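Local atomic coordinates of protein PTHB1 (Homo sapiens, PDB entry 4YD8), a protein that forms part of the BBSome, a coat complex thought to sort specific membrane proteins to the primary cilium and required for ciliogenesis. Residues A[198-203]-A[243-248]; A[205-210]-A[237-242]. All blocks are in the same frame, centred on the assembly; numbering follows the deposited sequence.

Contact 1: A[198-203]-A[243-248]; sequences LTVSSC and LNIGEQ
Gln248 reaches across to the backbone of Ser202 at one end of a blade of the N-terminal seven-bladed beta-propeller, where the turn after strand 196-200 meets the loop running from the outermost strand 241-244 into the next blade. The polar part is one direct bond and two water bridges. Gln248 NE2 donates to Ser202 O at 2.9 Å; the bond is nearly straight (168°) and the acceptor lies almost in the amide plane, although the donor is tilted 28° from the carbonyl plane of Ser202. A bend at chi2 folds the side chain and brings CD round toward the turn. On the other branch of the amide, Gln248 OE1 accepts from two waters, one of which also donates to Ser201 O while the second is hydrogen-bonded to Ser202 OG, a hydroxyl bound as well to the backbone N of Leu184. An alanine in place of Gln248 would probably leave Ser202 O without this donor and both waters without the acceptor that ties them to the loop. The apolar part is small and buried: the side chains of Val200 and Ile245 cross at about a right angle, both packing also on Val206 of the strand between them. Ile245 CG1 lies between the backbone N and the carbonyl carbon (chi1 55°), and from there the extended second torsion carries the CD1 methyl to 4.2 Å from Val200 CG1.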
loop_
_atom_site.group_PDB
_atom_site.type_symbol
_atom_site.label_atom_id
_atom_site.label_comp_id
_atom_site.label_asym_id
_atom_site.label_seq_id
_atom_site.Cartn_x
_atom_site.Cartn_y
_atom_site.Cartn_z
ATOM N N LEU A 198 5.948 -5.253 -11.943
ATOM C CA LEU A 198 5.144 -6.472 -11.946
ATOM C C LEU A 198 3.668 -6.122 -12.024
ATOM O O LEU A 198 3.203 -5.175 -11.381
ATOM C CB LEU A 198 5.438 -7.317 -10.686
ATOM C CG LEU A 198 6.748 -8.101 -10.845
ATOM C CD1 LEU A 198 7.998 -7.242 -10.622
ATOM C CD2 LEU A 198 6.766 -9.291 -9.959
ATOM N N THR A 199 2.926 -6.868 -12.830
ATOM C CA THR A 199 1.491 -6.712 -12.833
ATOM C C THR A 199 0.846 -8.070 -13.084
ATOM O O THR A 199 1.548 -9.068 -13.254
ATOM C CB THR A 199 1.030 -5.676 -13.883
ATOM O OG1 THR A 199 -0.364 -5.396 -13.700
ATOM C CG2 THR A 199 1.280 -6.185 -15.321
ATOM N N VAL A 200 -0.482 -8.123 -13.030
ATOM C CA VAL A 200 -1.202 -9.333 -13.424
ATOM C C VAL A 200 -2.281 -8.964 -14.434
ATOM O O VAL A 200 -3.091 -8.073 -14.183
ATOM C CB VAL A 200 -1.855 -10.049 -12.247
ATOM C CG1 VAL A 200 -2.310 -11.453 -12.674
ATOM C CG2 VAL A 200 -0.889 -10.117 -11.037
ATOM N N SER A 201 -2.299 -9.661 -15.562
ATOM C CA SER A 201 -3.202 -9.312 -16.655
ATOM C C SER A 201 -4.560 -9.981 -16.507
ATOM O O SER A 201 -4.745 -10.861 -15.669
ATOM C CB SER A 201 -2.597 -9.711 -18.005
ATOM O OG SER A 201 -2.513 -11.122 -18.091
ATOM N N SER A 202 -5.502 -9.594 -17.363
ATOM C CA SER A 202 -6.831 -10.190 -17.328
ATOM C C SER A 202 -6.839 -11.657 -17.736
ATOM O O SER A 202 -7.738 -12.400 -17.348
ATOM C CB SER A 202 -7.791 -9.404 -18.225
ATOM O OG SER A 202 -7.981 -8.104 -17.706
ATOM N N CYS A 203 -5.844 -12.091 -18.498
ATOM C CA CYS A 203 -5.795 -13.508 -18.833
ATOM C C CYS A 203 -4.929 -14.266 -17.811
ATOM O O CYS A 203 -4.423 -15.359 -18.079
ATOM C CB CYS A 203 -5.306 -13.718 -20.280
ATOM S SG CYS A 203 -3.659 -13.094 -20.636
ATOM N N LEU A 243 3.986 -15.781 -15.618
ATOM C CA LEU A 243 3.543 -16.960 -14.870
ATOM C C LEU A 243 2.022 -17.000 -14.900
ATOM O O LEU A 243 1.358 -16.062 -14.456
ATOM C CB LEU A 243 4.045 -16.937 -13.414
ATOM C CG LEU A 243 3.566 -18.097 -12.526
ATOM C CD1 LEU A 243 4.262 -19.407 -12.885
ATOM C CD2 LEU A 243 3.734 -17.791 -11.042
ATOM N N ASN A 244 1.454 -18.076 -15.431
ATOM C CA ASN A 244 0.009 -18.195 -15.374
ATOM C C ASN A 244 -0.421 -18.728 -14.025
ATOM O O ASN A 244 -0.059 -19.844 -13.659
ATOM C CB ASN A 244 -0.529 -19.101 -16.475
ATOM C CG ASN A 244 -2.022 -18.949 -16.645
ATOM O OD1 ASN A 244 -2.792 -19.314 -15.763
ATOM N ND2 ASN A 244 -2.436 -18.369 -17.762
ATOM N N ILE A 245 -1.197 -17.936 -13.287
ATOM C CA ILE A 245 -1.657 -18.357 -11.966
ATOM C C ILE A 245 -3.102 -18.855 -11.963
ATOM O O ILE A 245 -3.639 -19.223 -10.914
ATOM C CB ILE A 245 -1.529 -17.219 -10.944
ATOM C CG1 ILE A 245 -2.269 -15.972 -11.433
ATOM C CG2 ILE A 245 -0.062 -16.887 -10.723
ATOM C CD1 ILE A 245 -2.430 -14.914 -10.359
ATOM N N GLY A 246 -3.741 -18.822 -13.129
ATOM C CA GLY A 246 -5.044 -19.441 -13.312
ATOM C C GLY A 246 -6.220 -18.794 -12.604
ATOM O O GLY A 246 -7.278 -19.410 -12.479
ATOM N N GLU A 247 -6.048 -17.553 -12.168
ATOM C CA GLU A 247 -7.111 -16.819 -11.484
ATOM C C GLU A 247 -6.804 -15.340 -11.531
ATOM O O GLU A 247 -5.670 -14.957 -11.808
ATOM C CB GLU A 247 -7.239 -17.279 -10.018
ATOM C CG GLU A 247 -6.016 -16.944 -9.185
ATOM C CD GLU A 247 -6.021 -17.669 -7.849
ATOM O OE1 GLU A 247 -5.835 -18.912 -7.835
ATOM O OE2 GLU A 247 -6.245 -17.000 -6.818
ATOM N N GLN A 248 -7.796 -14.506 -11.235
ATOM C CA GLN A 248 -7.574 -13.063 -11.182
ATOM C C GLN A 248 -6.824 -12.690 -9.903
ATOM O O GLN A 248 -7.048 -13.285 -8.842
ATOM C CB GLN A 248 -8.899 -12.296 -11.264
ATOM C CG GLN A 248 -9.696 -12.554 -12.541
ATOM C CD GLN A 248 -8.984 -12.074 -13.807
ATOM O OE1 GLN A 248 -8.319 -11.032 -13.816
ATOM N NE2 GLN A 248 -9.145 -12.827 -14.889
HETATM O O HOH W 1 -5.843 -10.553 -12.813
HETATM O O HOH W 2 -8.368 -8.193 -14.954
#

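Contact 2: A[205-210]-A[237-242]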
loop_
_atom_site.group_PDB
_atom_site.type_symbol
_atom_site.label_atom_id
_atom_site.label_comp_id
_atom_site.label_asym_id
_atom_site.label_seq_id
_atom_site.Cartn_x
_atom_site.Cartn_y
_atom_site.Cartn_z
ATOM N N GLN A 205 -2.083 -13.824 -16.125
ATOM C CA GLN A 205 -0.629 -13.925 -16.180
ATOM C C GLN A 205 0.031 -12.897 -15.274
ATOM O O GLN A 205 -0.184 -11.694 -15.443
ATOM C CB GLN A 205 -0.124 -13.691 -17.604
ATOM C CG GLN A 205 -0.717 -14.605 -18.636
ATOM C CD GLN A 205 0.258 -15.674 -19.058
ATOM O OE1 GLN A 205 0.274 -16.771 -18.500
ATOM N NE2 GLN A 205 1.093 -15.355 -20.043
ATOM N N VAL A 206 0.847 -13.360 -14.334
ATOM C CA VAL A 206 1.769 -12.467 -13.654
ATOM C C VAL A 206 2.878 -12.114 -14.641
ATOM O O VAL A 206 3.472 -12.997 -15.235
ATOM C CB VAL A 206 2.381 -13.100 -12.389
ATOM C CG1 VAL A 206 3.314 -12.107 -11.700
ATOM C CG2 VAL A 206 1.282 -13.515 -11.415
ATOM N N GLU A 207 3.149 -10.828 -14.815
ATOM C CA GLU A 207 4.125 -10.377 -15.801
ATOM C C GLU A 207 5.160 -9.459 -15.181
ATOM O O GLU A 207 4.826 -8.617 -14.349
ATOM C CB GLU A 207 3.419 -9.648 -16.944
ATOM C CG GLU A 207 2.314 -10.455 -17.573
ATOM C CD GLU A 207 1.656 -9.742 -18.725
ATOM O OE1 GLU A 207 1.729 -8.495 -18.774
ATOM O OE2 GLU A 207 1.072 -10.432 -19.596
ATOM N N SER A 208 6.414 -9.626 -15.587
ATOM C CA SER A 208 7.495 -8.792 -15.088
ATOM C C SER A 208 8.168 -8.096 -16.267
ATOM O O SER A 208 8.589 -8.751 -17.215
ATOM C CB SER A 208 8.516 -9.624 -14.313
ATOM O OG SER A 208 9.583 -8.827 -13.820
ATOM N N TYR A 209 8.267 -6.773 -16.188
ATOM C CA TYR A 209 8.900 -5.968 -17.230
ATOM C C TYR A 209 10.115 -5.225 -16.687
ATOM O O TYR A 209 9.990 -4.459 -15.740
ATOM C CB TYR A 209 7.915 -4.942 -17.796
ATOM C CG TYR A 209 6.719 -5.546 -18.474
ATOM C CD1 TYR A 209 5.564 -5.832 -17.757
ATOM C CD2 TYR A 209 6.742 -5.837 -19.837
ATOM C CE1 TYR A 209 4.457 -6.393 -18.371
ATOM C CE2 TYR A 209 5.634 -6.405 -20.465
ATOM C CZ TYR A 209 4.494 -6.680 -19.718
ATOM O OH TYR A 209 3.379 -7.237 -20.310
ATOM N N LYS A 210 11.276 -5.433 -17.297
ATOM C CA LYS A 210 12.485 -4.714 -16.907
ATOM C C LYS A 210 12.350 -3.223 -17.179
ATOM O O LYS A 210 11.898 -2.820 -18.259
ATOM C CB LYS A 210 13.706 -5.263 -17.648
ATOM C CG LYS A 210 14.034 -6.712 -17.332
ATOM C CD LYS A 210 15.517 -6.889 -17.025
ATOM C CE LYS A 210 15.820 -6.694 -15.534
ATOM N NZ LYS A 210 15.725 -5.279 -15.043
ATOM N N LEU A 237 7.972 -3.476 -26.738
ATOM C CA LEU A 237 8.051 -3.813 -25.324
ATOM C C LEU A 237 7.824 -5.309 -25.114
ATOM O O LEU A 237 6.750 -5.829 -25.418
ATOM C CB LEU A 237 7.033 -3.004 -24.522
ATOM C CG LEU A 237 6.960 -3.330 -23.032
ATOM C CD1 LEU A 237 8.306 -3.121 -22.355
ATOM C CD2 LEU A 237 5.889 -2.485 -22.371
ATOM N N VAL A 238 8.835 -6.000 -24.593
ATOM C CA VAL A 238 8.717 -7.432 -24.366
ATOM C C VAL A 238 8.754 -7.766 -22.870
ATOM O O VAL A 238 9.486 -7.159 -22.088
ATOM C CB VAL A 238 9.824 -8.215 -25.119
ATOM C CG1 VAL A 238 11.202 -7.887 -24.566
ATOM C CG2 VAL A 238 9.554 -9.716 -25.076
ATOM N N VAL A 239 7.931 -8.723 -22.477
ATOM C CA VAL A 239 7.887 -9.146 -21.086
ATOM C C VAL A 239 9.195 -9.874 -20.759
ATOM O O VAL A 239 9.804 -10.483 -21.640
ATOM C CB VAL A 239 6.656 -10.041 -20.830
ATOM C CG1 VAL A 239 6.896 -11.456 -21.343
ATOM C CG2 VAL A 239 6.300 -10.052 -19.379
ATOM N N ASP A 240 9.651 -9.777 -19.515
ATOM C CA ASP A 240 10.858 -10.484 -19.092
ATOM C C ASP A 240 10.518 -11.935 -18.750
ATOM O O ASP A 240 11.141 -12.878 -19.252
ATOM C CB ASP A 240 11.499 -9.783 -17.888
ATOM C CG ASP A 240 12.904 -10.280 -17.605
ATOM O OD1 ASP A 240 13.661 -10.495 -18.569
ATOM O OD2 ASP A 240 13.253 -10.446 -16.418
ATOM N N TRP A 241 9.519 -12.107 -17.892
ATOM C CA TRP A 241 8.968 -13.429 -17.643
ATOM C C TRP A 241 7.476 -13.333 -17.339
ATOM O O TRP A 241 6.959 -12.269 -17.029
ATOM C CB TRP A 241 9.711 -14.145 -16.493
ATOM C CG TRP A 241 9.779 -13.418 -15.155
ATOM C CD1 TRP A 241 10.857 -12.753 -14.637
ATOM C CD2 TRP A 241 8.747 -13.336 -14.158
ATOM N NE1 TRP A 241 10.553 -12.251 -13.399
ATOM C CE2 TRP A 241 9.270 -12.602 -13.076
ATOM C CE3 TRP A 241 7.430 -13.803 -14.082
ATOM C CZ2 TRP A 241 8.522 -12.307 -11.937
ATOM C CZ3 TRP A 241 6.688 -13.520 -12.946
ATOM C CH2 TRP A 241 7.239 -12.777 -11.885
ATOM N N THR A 242 6.793 -14.465 -17.445
ATOM C CA THR A 242 5.373 -14.510 -17.164
ATOM C C THR A 242 5.041 -15.815 -16.428
ATOM O O THR A 242 5.749 -16.814 -16.564
ATOM C CB THR A 242 4.548 -14.362 -18.473
ATOM O OG1 THR A 242 3.171 -14.113 -18.167
ATOM C CG2 THR A 242 4.679 -15.598 -19.353
HETATM O O HOH W 3 1.713 -12.983 -20.333
HETATM O O HOH W 4 12.137 -9.073 -14.554
HETATM O O HOH W 5 11.465 -6.802 -19.889
#
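A classic beta bulge marks the pairing of strand 205-210 with the outermost strand of this propeller blade: Asp240 and Trp241 both face Ser208. Ser208 N donates to Trp241 O (3.1 Å), and Asp240 N to Ser208 O (2.7 Å). On the face carrying Ser208 and Trp241, Ser208 CB stands over one face of the indole, offset toward the rim, 3.5 Å from the centroid of the five-membered ring of Trp241 in a CH-pi contact. Farther along the indole, Trp241 CZ3 touches Val206 CG1.

Beyond the bulge, Val239 CG2 sits over one face of the Tyr209 ring, displaced toward its rim and 4.0 Å from the centroid, while Leu237 CD1 approaches CD2 of the same ring obliquely. The phenol of Tyr209 donates from OH to Glu207 OE1 at 2.6 Å, arriving from above the carboxylate plane. A water donates to Glu207 OE2 and is also within bonding distance of Thr242 OG1; another links Ser208 OG to Asp240 OD2. Both oxygens of the buried Glu207 carboxylate thus receive a hydrogen bond, which would favour its charged form and restrain its rotation.

How the contacts relate
Both contacts belong to one four-stranded antiparallel blade of the propeller, their centres about 11 Å apart. Strand 205-210 runs between strands 196-200 and 241-244: contact 2 pairs it with the outermost of these, whereas contact 1 joins its two flanking neighbours at and just beyond their strand ends. Along the chain the order is 198-203, 205-210, 237-242 and 243-248, so contact 2 is nested within the loop that contact 1 closes. Probable backbone bonds tie them together, Leu243 O with Val206 N and Thr199 O with Glu207 N. Contact 2 thus attaches the outermost strand after the excursion through helix 211-216, and contact 1 lies where the chain leaves this blade for the next, which starts with strand 249-255.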